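PDB 1ZSW: glyoxalase family protein from Bacillus cereus, which binds a zinc ion and, as a member of the glyoxalase/dioxygenase superfamily, probably acts as a metal-dependent enzyme whose substrate is not established. Local coordinates for residues A[252-257]-A[279-284]. Residues are numbered along the deposited sequence; the frame is centred on the assembly and turned at random. Where two conformers were deposited one is given.
Sequences KNDAEL and YFKSLY
Leu257 and Asp254, on the first turn of helix 254-266, pack against Leu283 and Lys281 on strand 280-286, joining helix to sheet within a vicinal oxygen chelate (glyoxalase-type) fold. The tight part is buried and built on Leu257. Its chi1 of 180° carries CG out toward the strand, and chi2 (66°) divides the methyls: Leu257 CD1 lies 3.8 Å from Leu283 CD2, an apolar pair whose side chains run antiparallel alongside one another, while CD2 of Leu257 settles over the Lys281-Ser282 peptide, 3.7 Å from Lys281 O. Val251 and Ile274 also touch Leu257. Ser282 points away from the helix and its OG hydrogen-bonds to OE2 of Glu294, a zinc ligand, which places the metal site across the strand from the helix.

The looser margin is polar, with Asp254 exposed and Lys281 partly so. Asn253, the N-cap just before Asp254, accepts at OD1 from Glu256 N at 2.8 Å. The Asp254 and Lys281 side chains lie nearly perpendicular, the aliphatic part of Lys281 passing the carboxylate with Lys281 CD 3.7 Å from Asp254 OD1. A bend at chi4 brings Lys281 NZ to the syn side of Asp254 OD2, a 2.8 Å salt bridge 19° out of the carboxylate plane.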
# COMPACT_ATOMS: atom_id res chain seq x y z
N LYS A 252 6.99 -14.15 2.72
CA LYS A 252 7.22 -15.09 1.63
C LYS A 252 6.16 -16.16 1.48
O LYS A 252 5.81 -16.53 0.37
CB LYS A 252 8.59 -15.75 1.80
CG LYS A 252 9.01 -16.57 0.62
CD LYS A 252 10.31 -17.26 0.98
CE LYS A 252 10.99 -17.77 -0.26
NZ LYS A 252 12.26 -18.40 0.16
N ASN A 253 5.67 -16.67 2.59
CA ASN A 253 4.79 -17.85 2.58
C ASN A 253 4.02 -17.98 3.87
O ASN A 253 4.13 -17.16 4.80
CB ASN A 253 5.64 -19.12 2.35
CG ASN A 253 6.78 -19.21 3.32
OD1 ASN A 253 6.63 -18.89 4.51
ND2 ASN A 253 7.96 -19.61 2.83
N ASP A 254 3.21 -19.03 3.96
CA ASP A 254 2.37 -19.24 5.13
C ASP A 254 3.17 -19.52 6.39
O ASP A 254 2.72 -19.23 7.49
CB ASP A 254 1.39 -20.41 4.89
CG ASP A 254 0.32 -20.09 3.88
OD1 ASP A 254 0.19 -18.92 3.45
OD2 ASP A 254 -0.39 -21.04 3.47
N ALA A 255 4.37 -20.10 6.24
CA ALA A 255 5.19 -20.39 7.42
C ALA A 255 5.69 -19.09 8.04
O ALA A 255 5.68 -18.94 9.27
CB ALA A 255 6.37 -21.30 7.06
N GLU A 256 6.09 -18.15 7.20
CA GLU A 256 6.53 -16.84 7.73
C GLU A 256 5.33 -16.10 8.32
O GLU A 256 5.46 -15.45 9.34
CB GLU A 256 7.20 -16.02 6.63
CG GLU A 256 8.55 -16.59 6.23
CD GLU A 256 9.34 -15.74 5.27
OE1 GLU A 256 10.40 -16.22 4.80
OE2 GLU A 256 8.92 -14.60 4.95
N LEU A 257 4.16 -16.22 7.68
CA LEU A 257 2.96 -15.55 8.22
C LEU A 257 2.65 -16.08 9.63
O LEU A 257 2.40 -15.32 10.56
CB LEU A 257 1.77 -15.73 7.28
CG LEU A 257 0.47 -15.08 7.74
CD1 LEU A 257 0.67 -13.57 7.74
CD2 LEU A 257 -0.65 -15.40 6.76
N TYR A 279 -6.29 -14.32 -2.99
CA TYR A 279 -5.11 -13.87 -3.72
C TYR A 279 -3.86 -13.89 -2.82
O TYR A 279 -2.74 -13.78 -3.33
CB TYR A 279 -5.36 -12.49 -4.27
CG TYR A 279 -6.71 -12.41 -4.98
CD1 TYR A 279 -7.72 -11.58 -4.49
CD2 TYR A 279 -6.97 -13.19 -6.12
CE1 TYR A 279 -8.95 -11.50 -5.13
CE2 TYR A 279 -8.19 -13.12 -6.76
CZ TYR A 279 -9.18 -12.27 -6.26
OH TYR A 279 -10.42 -12.20 -6.88
N PHE A 280 -4.08 -14.04 -1.51
CA PHE A 280 -3.02 -14.19 -0.52
C PHE A 280 -3.66 -14.57 0.81
O PHE A 280 -4.90 -14.42 0.97
CB PHE A 280 -2.21 -12.87 -0.37
CG PHE A 280 -3.08 -11.62 -0.20
CD1 PHE A 280 -3.58 -11.26 1.07
CD2 PHE A 280 -3.36 -10.79 -1.30
CE1 PHE A 280 -4.37 -10.09 1.24
CE2 PHE A 280 -4.17 -9.61 -1.13
CZ PHE A 280 -4.66 -9.29 0.16
N LYS A 281 -2.86 -15.01 1.78
CA LYS A 281 -3.34 -15.13 3.15
C LYS A 281 -2.75 -13.98 3.98
O LYS A 281 -1.64 -13.49 3.69
CB LYS A 281 -2.98 -16.47 3.78
CG LYS A 281 -3.48 -17.71 3.01
CD LYS A 281 -3.43 -18.89 4.01
CE LYS A 281 -3.78 -20.25 3.40
NZ LYS A 281 -2.89 -20.59 2.28
N SER A 282 -3.49 -13.53 4.97
CA SER A 282 -3.02 -12.40 5.76
C SER A 282 -3.56 -12.39 7.17
O SER A 282 -4.52 -13.13 7.49
CB SER A 282 -3.38 -11.14 5.04
OG SER A 282 -4.75 -10.86 5.15
N LEU A 283 -2.98 -11.52 8.00
CA LEU A 283 -3.54 -11.24 9.28
C LEU A 283 -3.44 -9.74 9.51
O LEU A 283 -2.60 -9.08 8.87
CB LEU A 283 -2.82 -12.02 10.38
CG LEU A 283 -1.40 -11.57 10.70
CD1 LEU A 283 -1.30 -10.47 11.74
CD2 LEU A 283 -0.65 -12.82 11.21
N TYR A 284 -4.33 -9.22 10.32
CA TYR A 284 -4.33 -7.79 10.64
C TYR A 284 -4.08 -7.57 12.13
O TYR A 284 -4.50 -8.35 12.99
CB TYR A 284 -5.70 -7.18 10.31
CG TYR A 284 -6.14 -7.35 8.87
CD1 TYR A 284 -6.07 -6.28 7.94
CD2 TYR A 284 -6.62 -8.59 8.42
CE1 TYR A 284 -6.51 -6.50 6.61
CE2 TYR A 284 -7.03 -8.81 7.13
CZ TYR A 284 -6.97 -7.78 6.23
OH TYR A 284 -7.41 -8.12 4.96